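Local coordinates for glycosyl hydrolases family 31 family protein (Aspergillus niger, PDB 6DRU), which liberates alpha-xylose from the non-reducing terminal glucose of xyloglucan oligosaccharides, as an alpha-xylosidase of glycoside hydrolase family 31, at residues Phe99-Asp104 and Thr109-Glu114; Phe139-Thr144 and Val216-Val221; Ile21-Phe24 and Gly28-Val31. One frame throughout, in Å; residues are numbered along the deposited sequence. Where two conformers were deposited one is given.

Contact 1. Residues Phe99-Asp104 and Thr109-Glu114. With MAN (alpha-D-mannopyranose), chain I; MAN (alpha-D-mannopyranose), chain B.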
ATOM      1  N   PHE A  99     -32.246  -1.421 -15.568  1.00 54.21           N
ATOM      2  CA  PHE A  99     -32.848  -0.209 -16.107  1.00 60.49           C
ATOM      3  C   PHE A  99     -33.532  -0.499 -17.434  1.00 64.73           C
ATOM      4  O   PHE A  99     -32.923  -1.076 -18.342  1.00 56.67           O
ATOM      5  CB  PHE A  99     -31.795   0.889 -16.282  1.00 57.72           C
ATOM      6  CG  PHE A  99     -31.167   1.332 -14.994  1.00 62.69           C
ATOM      7  CD1 PHE A  99     -31.776   2.297 -14.207  1.00 63.90           C
ATOM      8  CD2 PHE A  99     -29.976   0.776 -14.561  1.00 52.73           C
ATOM      9  CE1 PHE A  99     -31.203   2.705 -13.016  1.00 62.08           C
ATOM     10  CE2 PHE A  99     -29.398   1.177 -13.372  1.00 49.77           C
ATOM     11  CZ  PHE A  99     -30.013   2.144 -12.598  1.00 63.43           C
ATOM     12  N   TYR A 100     -34.794  -0.090 -17.544  1.00 57.47           N
ATOM     13  CA  TYR A 100     -35.584  -0.251 -18.754  1.00 64.39           C
ATOM     14  C   TYR A 100     -36.057   1.106 -19.257  1.00 68.55           C
ATOM     15  O   TYR A 100     -36.149   2.076 -18.499  1.00 64.79           O
ATOM     16  CB  TYR A 100     -36.802  -1.155 -18.515  1.00 62.75           C
ATOM     17  CG  TYR A 100     -36.473  -2.556 -18.056  1.00 68.42           C
ATOM     18  CD1 TYR A 100     -36.189  -2.825 -16.723  1.00 57.44           C
ATOM     19  CD2 TYR A 100     -36.462  -3.616 -18.956  1.00 65.02           C
ATOM     20  CE1 TYR A 100     -35.894  -4.108 -16.300  1.00 63.27           C
ATOM     21  CE2 TYR A 100     -36.170  -4.901 -18.543  1.00 72.14           C
ATOM     22  CZ  TYR A 100     -35.885  -5.142 -17.214  1.00 69.47           C
ATOM     23  OH  TYR A 100     -35.593  -6.421 -16.798  1.00 71.96           O
ATOM     24  N   ARG A 101     -36.357   1.166 -20.551  1.00 66.37           N
ATOM     25  CA  ARG A 101     -37.017   2.315 -21.154  1.00 53.90           C
ATOM     26  C   ARG A 101     -38.412   1.921 -21.618  1.00 65.81           C
ATOM     27  O   ARG A 101     -38.599   0.862 -22.224  1.00 56.62           O
ATOM     28  CB  ARG A 101     -36.221   2.871 -22.339  1.00 59.72           C
ATOM     29  CG  ARG A 101     -37.077   3.693 -23.297  1.00 64.86           C
ATOM     30  CD  ARG A 101     -36.251   4.507 -24.274  1.00 62.62           C
ATOM     31  NE  ARG A 101     -35.245   3.704 -24.962  1.00 62.26           N
ATOM     32  CZ  ARG A 101     -35.521   2.790 -25.884  1.00 60.88           C
ATOM     33  NH1 ARG A 101     -36.778   2.554 -26.226  1.00 61.55           N
ATOM     34  NH2 ARG A 101     -34.541   2.106 -26.459  1.00 65.65           N
ATOM     35  N   VAL A 102     -39.387   2.780 -21.337  1.00 66.58           N
ATOM     36  CA  VAL A 102     -40.752   2.587 -21.810  1.00 61.70           C
ATOM     37  C   VAL A 102     -40.845   3.207 -23.199  1.00 65.85           C
ATOM     38  O   VAL A 102     -40.760   4.429 -23.350  1.00 63.28           O
ATOM     39  CB  VAL A 102     -41.775   3.208 -20.852  1.00 52.73           C
ATOM     40  CG1 VAL A 102     -43.154   3.228 -21.491  1.00 57.19           C
ATOM     41  CG2 VAL A 102     -41.802   2.445 -19.544  1.00 56.73           C
ATOM     42  N   ASN A 103     -41.013   2.365 -24.214  1.00 71.55           N
ATOM     43  CA  ASN A 103     -41.078   2.841 -25.585  1.00 71.75           C
ATOM     44  C   ASN A 103     -42.433   3.492 -25.862  1.00 79.40           C
ATOM     45  O   ASN A 103     -43.358   3.447 -25.046  1.00 83.67           O
ATOM     46  CB  ASN A 103     -40.828   1.696 -26.564  1.00 60.31           C
ATOM     47  CG  ASN A 103     -39.588   0.896 -26.221  1.00 66.54           C
ATOM     48  OD1 ASN A 103     -38.526   1.458 -25.956  1.00 77.99           O
ATOM     49  ND2 ASN A 103     -39.718  -0.427 -26.225  1.00 65.04           N
ATOM     50  N   ASP A 104     -42.543   4.105 -27.042  1.00 73.15           N
ATOM     51  CA  ASP A 104     -43.790   4.761 -27.415  1.00 72.86           C
ATOM     52  C   ASP A 104     -44.916   3.756 -27.621  1.00 75.57           C
ATOM     53  O   ASP A 104     -46.080   4.067 -27.345  1.00 74.52           O
ATOM     54  CB  ASP A 104     -43.588   5.603 -28.674  1.00 73.15           C
ATOM     55  CG  ASP A 104     -42.603   6.739 -28.466  1.00 92.32           C
ATOM     56  OD1 ASP A 104     -42.522   7.258 -27.332  1.00 96.61           O
ATOM     57  OD2 ASP A 104     -41.911   7.116 -29.438  1.00 95.37           O
ATOM     58  N   THR A 109     -37.772  -1.815 -23.078  1.00 56.73           N
ATOM     59  CA  THR A 109     -36.484  -2.255 -23.596  1.00 60.00           C
ATOM     60  C   THR A 109     -35.445  -2.160 -22.491  1.00 70.45           C
ATOM     61  O   THR A 109     -35.321  -1.116 -21.842  1.00 69.26           O
ATOM     62  CB  THR A 109     -36.055  -1.406 -24.801  1.00 63.14           C
ATOM     63  OG1 THR A 109     -36.863  -1.739 -25.937  1.00 62.88           O
ATOM     64  CG2 THR A 109     -34.589  -1.636 -25.136  1.00 68.29           C
ATOM     65  N   LEU A 110     -34.702  -3.243 -22.277  1.00 56.84           N
ATOM     66  CA  LEU A 110     -33.653  -3.247 -21.265  1.00 57.41           C
ATOM     67  C   LEU A 110     -32.471  -2.417 -21.753  1.00 59.70           C
ATOM     68  O   LEU A 110     -31.804  -2.786 -22.726  1.00 59.46           O
ATOM     69  CB  LEU A 110     -33.216  -4.672 -20.947  1.00 58.96           C
ATOM     70  CG  LEU A 110     -31.986  -4.746 -20.038  1.00 57.34           C
ATOM     71  CD1 LEU A 110     -32.332  -4.283 -18.631  1.00 58.69           C
ATOM     72  CD2 LEU A 110     -31.405  -6.143 -20.009  1.00 58.23           C
ATOM     73  N   LEU A 111     -32.213  -1.294 -21.082  1.00 56.98           N
ATOM     74  CA  LEU A 111     -31.041  -0.487 -21.402  1.00 52.90           C
ATOM     75  C   LEU A 111     -29.762  -1.179 -20.941  1.00 63.10           C
ATOM     76  O   LEU A 111     -28.852  -1.430 -21.740  1.00 59.21           O
ATOM     77  CB  LEU A 111     -31.174   0.897 -20.765  1.00 55.67           C
ATOM     78  CG  LEU A 111     -32.465   1.643 -21.097  1.00 49.83           C
ATOM     79  CD1 LEU A 111     -32.577   2.886 -20.246  1.00 51.21           C
ATOM     80  CD2 LEU A 111     -32.519   2.000 -22.573  1.00 53.42           C
ATOM     81  N   THR A 112     -29.680  -1.492 -19.650  1.00 65.79           N
ATOM     82  CA  THR A 112     -28.569  -2.239 -19.073  1.00 63.08           C
ATOM     83  C   THR A 112     -28.941  -2.614 -17.648  1.00 59.85           C
ATOM     84  O   THR A 112     -29.787  -1.970 -17.020  1.00 65.24           O
ATOM     85  CB  THR A 112     -27.262  -1.436 -19.081  1.00 62.77           C
ATOM     86  OG1 THR A 112     -26.221  -2.212 -18.472  1.00 55.34           O
ATOM     87  CG2 THR A 112     -27.432  -0.131 -18.315  1.00 56.14           C
ATOM     88  N   ASN A 113     -28.301  -3.667 -17.149  1.00 53.49           N
ATOM     89  CA  ASN A 113     -28.395  -4.051 -15.750  1.00 58.27           C
ATOM     90  C   ASN A 113     -26.995  -4.329 -15.223  1.00 55.00           C
ATOM     91  O   ASN A 113     -26.011  -4.303 -15.968  1.00 52.33           O
ATOM     92  CB  ASN A 113     -29.318  -5.267 -15.553  1.00 56.40           C
ATOM     93  CG  ASN A 113     -28.966  -6.436 -16.456  1.00 59.18           C
ATOM     94  OD1 ASN A 113     -27.848  -6.543 -16.955  1.00 64.05           O
ATOM     95  ND2 ASN A 113     -29.931  -7.322 -16.669  1.00 56.77           N
ATOM     96  N   GLU A 114     -26.904  -4.580 -13.920  1.00 52.17           N
ATOM     97  CA  GLU A 114     -25.619  -4.914 -13.324  1.00 56.94           C
ATOM     98  C   GLU A 114     -25.182  -6.296 -13.791  1.00 59.95           C
ATOM     99  O   GLU A 114     -25.940  -7.266 -13.687  1.00 58.41           O
ATOM    100  CB  GLU A 114     -25.700  -4.861 -11.799  1.00 52.72           C
ATOM    101  CG  GLU A 114     -26.241  -3.544 -11.255  1.00 62.73           C
ATOM    102  CD  GLU A 114     -26.096  -3.422  -9.749  1.00 78.22           C
ATOM    103  OE1 GLU A 114     -26.470  -4.376  -9.033  1.00 71.94           O
ATOM    104  OE2 GLU A 114     -25.613  -2.366  -9.281  1.00 68.85           O
TER
HETATM  105  C1  MAN I   7     -31.435  -9.969 -20.914  1.00 72.14           C
HETATM  106  C2  MAN I   7     -30.350 -10.051 -19.858  1.00 70.26           C
HETATM  107  C3  MAN I   7     -30.936 -10.481 -18.530  1.00 63.14           C
HETATM  108  C4  MAN I   7     -32.162  -9.660 -18.207  1.00 66.44           C
HETATM  109  C5  MAN I   7     -33.110  -9.721 -19.382  1.00 67.27           C
HETATM  110  C6  MAN I   7     -34.389  -8.974 -19.065  1.00 73.10           C
HETATM  111  O2  MAN I   7     -29.715  -8.802 -19.712  1.00 64.41           O
HETATM  112  O3  MAN I   7     -29.970 -10.301 -17.522  1.00 63.49           O
HETATM  113  O4  MAN I   7     -32.788 -10.184 -17.061  1.00 68.21           O
HETATM  114  O5  MAN I   7     -32.486  -9.132 -20.496  1.00 68.05           O
HETATM  115  O6  MAN I   7     -35.361  -9.270 -20.043  1.00 61.82           O
HETATM  116  C1  MAN B  10     -29.323 -11.531 -17.174  1.00 64.24           C
HETATM  117  C2  MAN B  10     -29.048 -11.461 -15.689  1.00 69.03           C
HETATM  118  C3  MAN B  10     -28.097 -10.316 -15.407  1.00 64.03           C
HETATM  119  C4  MAN B  10     -26.887 -10.404 -16.309  1.00 65.41           C
HETATM  120  C5  MAN B  10     -27.323 -10.592 -17.746  1.00 68.60           C
HETATM  121  C6  MAN B  10     -26.098 -10.742 -18.621  1.00 67.50           C
HETATM  122  O2  MAN B  10     -28.474 -12.674 -15.259  1.00 70.26           O
HETATM  123  O3  MAN B  10     -27.679 -10.372 -14.064  1.00 64.73           O
HETATM  124  O4  MAN B  10     -26.142  -9.215 -16.204  1.00 69.43           O
HETATM  125  O5  MAN B  10     -28.115 -11.750 -17.858  1.00 61.63           O
HETATM  126  O6  MAN B  10     -25.667 -12.084 -18.585  1.00 63.38           O
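Y100 lays one face of its ring under L110, whose CD1 stands 4.0 Å from the ring centroid and 16° off the normal, a CH-pi contact displaced toward the rim. The other methyl of L110, CD2, rests on a mannose (chain I) of a glycan attached to the protein itself, and the edge of the Y100 ring meets C6 of the same sugar. N113 adds a polar grip: its ND2 donates to O3 of that mannose at 3.1 Å and, more weakly, to O2. With CG held between the backbone N and the carbonyl carbon (chi1 52°), the amide of N113 reaches the sugar, while its OD1 also bonds to S142. Behind these side chains the backbones pair antiparallel. R101 N donates to T109 O at 2.8 Å and T109 N returns the bond to R101 O. Two residues back along the first strand, F99 O takes L111 N at 2.8 Å while F99 N donates to T112 O, so two residues face one: a classic beta bulge. Near the turn, N103 ND2 donates to T109 OG1 at 3.2 Å, with T109 OG1 close to the amide plane of N103, and also bonds to S107. The hairpin of strands 98-102 and 108-113 forms one end of a four-stranded antiparallel sheet, next to strand 81-85. R84 makes a cation-pi contact with Y100, whereas F99 and T112 pack on I220 of strand 216-222.

Contact 2. Residues Phe139-Thr144 and Val216-Val221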
ATOM      1  N   PHE A 139     -17.149  -1.330 -11.084  1.00 54.09           N
ATOM      2  CA  PHE A 139     -18.576  -1.499 -11.323  1.00 55.75           C
ATOM      3  C   PHE A 139     -18.796  -2.020 -12.736  1.00 50.83           C
ATOM      4  O   PHE A 139     -18.277  -1.449 -13.702  1.00 54.38           O
ATOM      5  CB  PHE A 139     -19.329  -0.185 -11.107  1.00 58.88           C
ATOM      6  CG  PHE A 139     -19.733   0.050  -9.677  1.00 62.88           C
ATOM      7  CD1 PHE A 139     -18.832  -0.153  -8.643  1.00 58.48           C
ATOM      8  CD2 PHE A 139     -21.016   0.472  -9.368  1.00 61.58           C
ATOM      9  CE1 PHE A 139     -19.203   0.059  -7.327  1.00 56.38           C
ATOM     10  CE2 PHE A 139     -21.392   0.689  -8.054  1.00 59.57           C
ATOM     11  CZ  PHE A 139     -20.485   0.480  -7.032  1.00 60.88           C
ATOM     12  N   SER A 140     -19.561  -3.103 -12.852  1.00 49.07           N
ATOM     13  CA  SER A 140     -19.754  -3.807 -14.111  1.00 51.38           C
ATOM     14  C   SER A 140     -21.220  -3.783 -14.521  1.00 50.63           C
ATOM     15  O   SER A 140     -22.112  -4.014 -13.699  1.00 52.59           O
ATOM     16  CB  SER A 140     -19.268  -5.253 -14.002  1.00 56.79           C
ATOM     17  OG  SER A 140     -17.894  -5.299 -13.658  1.00 52.99           O
ATOM     18  N   PHE A 141     -21.460  -3.511 -15.802  1.00 53.59           N
ATOM     19  CA  PHE A 141     -22.798  -3.484 -16.370  1.00 51.18           C
ATOM     20  C   PHE A 141     -22.831  -4.363 -17.612  1.00 58.38           C
ATOM     21  O   PHE A 141     -21.826  -4.508 -18.315  1.00 56.87           O
ATOM     22  CB  PHE A 141     -23.230  -2.054 -16.728  1.00 50.90           C
ATOM     23  CG  PHE A 141     -23.039  -1.060 -15.614  1.00 51.90           C
ATOM     24  CD1 PHE A 141     -21.846  -0.364 -15.482  1.00 56.85           C
ATOM     25  CD2 PHE A 141     -24.054  -0.817 -14.701  1.00 44.93           C
ATOM     26  CE1 PHE A 141     -21.668   0.551 -14.459  1.00 50.00           C
ATOM     27  CE2 PHE A 141     -23.881   0.097 -13.676  1.00 52.47           C
ATOM     28  CZ  PHE A 141     -22.688   0.782 -13.555  1.00 58.66           C
ATOM     29  N   SER A 142     -23.994  -4.950 -17.880  1.00 60.13           N
ATOM     30  CA  SER A 142     -24.125  -5.850 -19.017  1.00 57.38           C
ATOM     31  C   SER A 142     -24.085  -5.076 -20.332  1.00 62.23           C
ATOM     32  O   SER A 142     -24.405  -3.886 -20.392  1.00 51.62           O
ATOM     33  CB  SER A 142     -25.424  -6.647 -18.925  1.00 50.97           C
ATOM     34  OG  SER A 142     -26.554  -5.792 -18.998  1.00 61.14           O
ATOM     35  N   ALA A 143     -23.675  -5.773 -21.390  1.00 62.60           N
ATOM     36  CA  ALA A 143     -23.633  -5.203 -22.728  1.00 61.96           C
ATOM     37  C   ALA A 143     -23.922  -6.301 -23.742  1.00 63.51           C
ATOM     38  O   ALA A 143     -23.739  -7.491 -23.471  1.00 56.62           O
ATOM     39  CB  ALA A 143     -22.282  -4.541 -23.019  1.00 54.90           C
ATOM     40  N   THR A 144     -24.376  -5.886 -24.921  1.00 66.13           N
ATOM     41  CA  THR A 144     -24.657  -6.822 -25.996  1.00 61.14           C
ATOM     42  C   THR A 144     -23.608  -6.689 -27.096  1.00 61.71           C
ATOM     43  O   THR A 144     -23.006  -5.623 -27.258  1.00 66.42           O
ATOM     44  CB  THR A 144     -26.049  -6.583 -26.592  1.00 61.67           C
ATOM     45  OG1 THR A 144     -26.207  -5.192 -26.896  1.00 72.40           O
ATOM     46  CG2 THR A 144     -27.128  -7.011 -25.610  1.00 64.84           C
ATOM     47  N   VAL A 216     -18.983   5.936  -4.968  1.00 52.23           N
ATOM     48  CA  VAL A 216     -19.250   5.704  -6.383  1.00 50.95           C
ATOM     49  C   VAL A 216     -20.523   6.448  -6.757  1.00 58.82           C
ATOM     50  O   VAL A 216     -21.490   6.474  -5.984  1.00 58.40           O
ATOM     51  CB  VAL A 216     -19.370   4.198  -6.687  1.00 51.20           C
ATOM     52  CG1 VAL A 216     -19.576   3.968  -8.173  1.00 54.68           C
ATOM     53  CG2 VAL A 216     -18.131   3.465  -6.207  1.00 54.35           C
ATOM     54  N   ASP A 217     -20.529   7.056  -7.943  1.00 52.84           N
ATOM     55  CA  ASP A 217     -21.628   7.928  -8.351  1.00 61.61           C
ATOM     56  C   ASP A 217     -21.755   7.890  -9.866  1.00 61.43           C
ATOM     57  O   ASP A 217     -20.795   8.205 -10.577  1.00 57.76           O
ATOM     58  CB  ASP A 217     -21.384   9.360  -7.858  1.00 56.81           C
ATOM     59  CG  ASP A 217     -22.558  10.288  -8.121  1.00 68.94           C
ATOM     60  OD1 ASP A 217     -23.619   9.811  -8.577  1.00 70.42           O
ATOM     61  OD2 ASP A 217     -22.421  11.502  -7.859  1.00 66.78           O
ATOM     62  N   TYR A 218     -22.933   7.507 -10.360  1.00 53.52           N
ATOM     63  CA  TYR A 218     -23.191   7.545 -11.792  1.00 59.28           C
ATOM     64  C   TYR A 218     -24.650   7.901 -12.043  1.00 54.21           C
ATOM     65  O   TYR A 218     -25.504   7.777 -11.161  1.00 50.46           O
ATOM     66  CB  TYR A 218     -22.825   6.218 -12.478  1.00 53.50           C
ATOM     67  CG  TYR A 218     -23.650   5.011 -12.076  1.00 56.91           C
ATOM     68  CD1 TYR A 218     -24.860   4.731 -12.702  1.00 50.50           C
ATOM     69  CD2 TYR A 218     -23.201   4.131 -11.102  1.00 60.88           C
ATOM     70  CE1 TYR A 218     -25.609   3.622 -12.352  1.00 44.32           C
ATOM     71  CE2 TYR A 218     -23.943   3.017 -10.746  1.00 58.03           C
ATOM     72  CZ  TYR A 218     -25.145   2.768 -11.375  1.00 49.94           C
ATOM     73  OH  TYR A 218     -25.888   1.664 -11.024  1.00 49.30           O
ATOM     74  N   VAL A 219     -24.919   8.354 -13.268  1.00 50.28           N
ATOM     75  CA  VAL A 219     -26.248   8.765 -13.705  1.00 56.73           C
ATOM     76  C   VAL A 219     -26.537   8.103 -15.045  1.00 55.21           C
ATOM     77  O   VAL A 219     -25.673   8.073 -15.928  1.00 55.26           O
ATOM     78  CB  VAL A 219     -26.365  10.301 -13.829  1.00 46.18           C
ATOM     79  CG1 VAL A 219     -27.757  10.698 -14.292  1.00 46.56           C
ATOM     80  CG2 VAL A 219     -26.035  10.976 -12.509  1.00 52.49           C
ATOM     81  N   ILE A 220     -27.745   7.562 -15.194  1.00 54.07           N
ATOM     82  CA  ILE A 220     -28.189   6.950 -16.442  1.00 59.39           C
ATOM     83  C   ILE A 220     -29.480   7.632 -16.877  1.00 59.53           C
ATOM     84  O   ILE A 220     -30.394   7.822 -16.066  1.00 57.79           O
ATOM     85  CB  ILE A 220     -28.375   5.426 -16.298  1.00 43.56           C
ATOM     86  CG1 ILE A 220     -28.835   4.811 -17.621  1.00 46.70           C
ATOM     87  CG2 ILE A 220     -29.344   5.089 -15.173  1.00 43.78           C
ATOM     88  CD1 ILE A 220     -28.853   3.299 -17.614  1.00 56.32           C
ATOM     89  N   VAL A 221     -29.546   8.010 -18.152  0.58 56.57           N
ATOM     90  CA  VAL A 221     -30.700   8.699 -18.714  0.58 58.40           C
ATOM     91  C   VAL A 221     -31.100   7.997 -20.004  0.58 60.26           C
ATOM     92  O   VAL A 221     -30.240   7.618 -20.807  0.58 63.13           O
ATOM     93  CB  VAL A 221     -30.406  10.195 -18.960  0.58 56.82           C
ATOM     94  CG1 VAL A 221     -29.167  10.368 -19.827  0.58 53.41           C
ATOM     95  CG2 VAL A 221     -31.608  10.879 -19.588  0.58 62.23           C
TER
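F139 presents a ring face to V216, whose CG1 sits almost over the ring centre, 3.7 Å from the centroid and 11° off the normal, in a CH-pi contact. The second methyl, CG2, meets ring atom CE1 of F139 at 3.7 Å, so both branches of the valine rest on the one phenyl group. V216 can do this because CG1 lies anti to its backbone N and CG2 anti to the carbonyl carbon. Two residues on, F141 and Y218 approach from opposite directions as a T-shaped pair. The edge of F141 points at the face of Y218, with centroids 5.2 Å apart and planes at 81°. CZ of F141 lies over that face toward the rim, and its CE2 touches Y218 CZ at 3.7 Å. Y218 is joined to the first pair as well: its CE2 meets F139 CD2 at 4.1 Å, the two side chains crossing at about a right angle. F189 extends the cluster, meeting Y218 and lying edge-to-face with F141, while W191 touches both F139 and V216. The strand axes remain 10.9 Å apart at closest approach, with 27° between their directions, and side chains fill the separation. Strand 135-142 belongs to a five-stranded antiparallel sheet and strand 216-222 to a mixed eight-stranded one; the side chains packed between them form part of the hydrophobic core of a beta-sandwich, consistent with the N-terminal domain of family 31 enzymes.

Contact 3. Residues Ile21-Phe24 and Gly28-Val31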
ATOM      1  N   ILE A  21     -30.534   5.199  -4.837  1.00 51.26           N
ATOM      2  CA  ILE A  21     -31.000   5.444  -6.197  1.00 57.21           C
ATOM      3  C   ILE A  21     -32.088   6.507  -6.133  1.00 59.36           C
ATOM      4  O   ILE A  21     -33.084   6.342  -5.418  1.00 61.74           O
ATOM      5  CB  ILE A  21     -31.525   4.161  -6.856  1.00 63.83           C
ATOM      6  CG1 ILE A  21     -30.543   3.009  -6.643  1.00 57.96           C
ATOM      7  CG2 ILE A  21     -31.762   4.387  -8.341  1.00 50.87           C
ATOM      8  CD1 ILE A  21     -31.188   1.769  -6.063  1.00 48.64           C
ATOM      9  N   GLN A  22     -31.903   7.594  -6.880  1.00 59.14           N
ATOM     10  CA  GLN A  22     -32.863   8.686  -6.894  1.00 61.31           C
ATOM     11  C   GLN A  22     -33.234   9.045  -8.326  1.00 66.77           C
ATOM     12  O   GLN A  22     -32.380   9.003  -9.221  1.00 64.88           O
ATOM     13  CB  GLN A  22     -32.297   9.931  -6.197  1.00 60.49           C
ATOM     14  CG  GLN A  22     -31.667   9.666  -4.846  1.00 56.90           C
ATOM     15  CD  GLN A  22     -30.884  10.857  -4.334  1.00 62.13           C
ATOM     16  OE1 GLN A  22     -29.845  11.216  -4.888  1.00 60.13           O
ATOM     17  NE2 GLN A  22     -31.384  11.483  -3.275  1.00 68.97           N
ATOM     18  N   PRO A  23     -34.492   9.402  -8.575  1.00 70.00           N
ATOM     19  CA  PRO A  23     -34.832  10.011  -9.864  1.00 61.06           C
ATOM     20  C   PRO A  23     -34.110  11.340 -10.007  1.00 66.96           C
ATOM     21  O   PRO A  23     -34.027  12.126  -9.061  1.00 66.79           O
ATOM     22  CB  PRO A  23     -36.352  10.190  -9.786  1.00 57.29           C
ATOM     23  CG  PRO A  23     -36.655  10.214  -8.321  1.00 62.85           C
ATOM     24  CD  PRO A  23     -35.661   9.288  -7.688  1.00 69.01           C
ATOM     25  N   PHE A  24     -33.570  11.583 -11.198  1.00 54.89           N
ATOM     26  CA  PHE A  24     -32.701  12.734 -11.422  1.00 59.92           C
ATOM     27  C   PHE A  24     -32.952  13.274 -12.822  1.00 54.89           C
ATOM     28  O   PHE A  24     -32.576  12.640 -13.812  1.00 57.31           O
ATOM     29  CB  PHE A  24     -31.233  12.350 -11.235  1.00 65.93           C
ATOM     30  CG  PHE A  24     -30.394  13.443 -10.655  1.00 60.47           C
ATOM     31  CD1 PHE A  24     -30.416  13.699  -9.296  1.00 56.62           C
ATOM     32  CD2 PHE A  24     -29.581  14.215 -11.465  1.00 62.61           C
ATOM     33  CE1 PHE A  24     -29.644  14.708  -8.755  1.00 69.69           C
ATOM     34  CE2 PHE A  24     -28.805  15.224 -10.932  1.00 67.87           C
ATOM     35  CZ  PHE A  24     -28.838  15.472  -9.574  1.00 65.88           C
ATOM     36  N   GLY A  28     -34.235  10.097 -15.971  1.00 58.55           N
ATOM     37  CA  GLY A  28     -32.920   9.788 -15.444  1.00 64.85           C
ATOM     38  C   GLY A  28     -32.975   9.271 -14.023  1.00 62.21           C
ATOM     39  O   GLY A  28     -33.872   9.608 -13.246  1.00 64.32           O
ATOM     40  N   PHE A  29     -31.994   8.432 -13.693  1.00 59.42           N
ATOM     41  CA  PHE A  29     -31.767   7.956 -12.336  1.00 62.39           C
ATOM     42  C   PHE A  29     -30.329   8.245 -11.936  1.00 59.95           C
ATOM     43  O   PHE A  29     -29.416   8.158 -12.764  1.00 59.77           O
ATOM     44  CB  PHE A  29     -32.050   6.455 -12.205  1.00 50.42           C
ATOM     45  CG  PHE A  29     -33.503   6.127 -12.017  1.00 61.82           C
ATOM     46  CD1 PHE A  29     -34.200   6.618 -10.927  1.00 62.55           C
ATOM     47  CD2 PHE A  29     -34.169   5.324 -12.927  1.00 68.65           C
ATOM     48  CE1 PHE A  29     -35.539   6.318 -10.748  1.00 61.61           C
ATOM     49  CE2 PHE A  29     -35.507   5.019 -12.754  1.00 63.14           C
ATOM     50  CZ  PHE A  29     -36.192   5.517 -11.662  1.00 60.86           C
ATOM     51  N   ARG A  30     -30.131   8.600 -10.670  1.00 60.90           N
ATOM     52  CA  ARG A  30     -28.804   8.795 -10.102  1.00 58.17           C
ATOM     53  C   ARG A  30     -28.553   7.726  -9.049  1.00 59.54           C
ATOM     54  O   ARG A  30     -29.369   7.541  -8.140  1.00 61.02           O
ATOM     55  CB  ARG A  30     -28.661  10.187  -9.486  1.00 57.51           C
ATOM     56  CG  ARG A  30     -27.271  10.458  -8.942  1.00 57.81           C
ATOM     57  CD  ARG A  30     -27.199  11.787  -8.214  1.00 55.19           C
ATOM     58  NE  ARG A  30     -25.817  12.169  -7.948  1.00 62.65           N
ATOM     59  CZ  ARG A  30     -25.459  13.194  -7.182  1.00 67.22           C
ATOM     60  NH1 ARG A  30     -26.384  13.943  -6.597  1.00 61.62           N
ATOM     61  NH2 ARG A  30     -24.174  13.468  -6.998  1.00 60.62           N
ATOM     62  N   VAL A  31     -27.428   7.025  -9.172  1.00 49.60           N
ATOM     63  CA  VAL A  31     -27.084   5.917  -8.289  1.00 54.06           C
ATOM     64  C   VAL A  31     -25.792   6.255  -7.562  1.00 53.47           C
ATOM     65  O   VAL A  31     -24.804   6.653  -8.191  1.00 54.72           O
ATOM     66  CB  VAL A  31     -26.946   4.595  -9.065  1.00 46.78           C
ATOM     67  CG1 VAL A  31     -26.478   3.483  -8.141  1.00 46.07           C
ATOM     68  CG2 VAL A  31     -28.265   4.225  -9.713  1.00 54.58           C
TER
HETATM   69  O   HOH W   1     -28.717  13.757  -5.738  1.00 58.10           O
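R30 places its CG anti to the backbone N (chi1 -177°) and stays extended as far as NE, which carries the side chain alongside F24, both pointing the same way. CD of R30 consequently lies over one face of the F24 ring, toward the rim, 4.1 Å from the centroid and 21° off its normal. This is a CH-pi contact of the aliphatic part; the guanidinium plane is turned 59° from the ring. The CB atoms of F24 and R30 also touch, at 3.8 Å. Beyond the ring, the charged end is fixed by a salt bridge from NH2 to D217. The amide of Q22 is held by R32 at OE1 and by S63 and G61 at NE2. Strands 17-23 and 28-35 form a beta hairpin within the mixed eight-stranded sheet of the N-terminal region. Q22 and R30 make its hydrogen-bonded pair: Q22 N donates to R30 O at 2.8 Å, and R30 N to Q22 O at 2.7 Å, the latter nearly straight. Closer to the turn, F24 N donates to G28 O at 2.9 Å, from well above the carbonyl plane. The face opposite Q22 and R30 is apolar. There CG2 of I21 meets CG2 of V31 at 3.8 Å, the two side chains lying side by side, and F29 turns a ring edge to the Q22 carbonyl while its CE1 touches P23 CB at 4.1 Å. L83 of strand 81-85 packs against I21 and F29 on this side.

In the fold
Contact 3 and contact 2 share a sheet, since strands 28-35 and 216-222 are neighbours in it: Y218 O lies 2.9 Å from V31 N, a probable hydrogen bond, and V219 CG1 packs 3.4 Å from F29 O. The sheet of contact 1 packs against that one through F99, whose CE1 lies 3.9 Å from F29 CB. Contact 1 also reaches the other strand of contact 2, where T112 OG1 lies 3.1 Å from S142 O, a probable hydrogen bond. Centres are 12 Å apart for contacts 1 and 2 and for contacts 2 and 3, and 14 Å for contacts 1 and 3. All three lie away from the xylose pocket; contact 1 instead borders a protein-attached glycan.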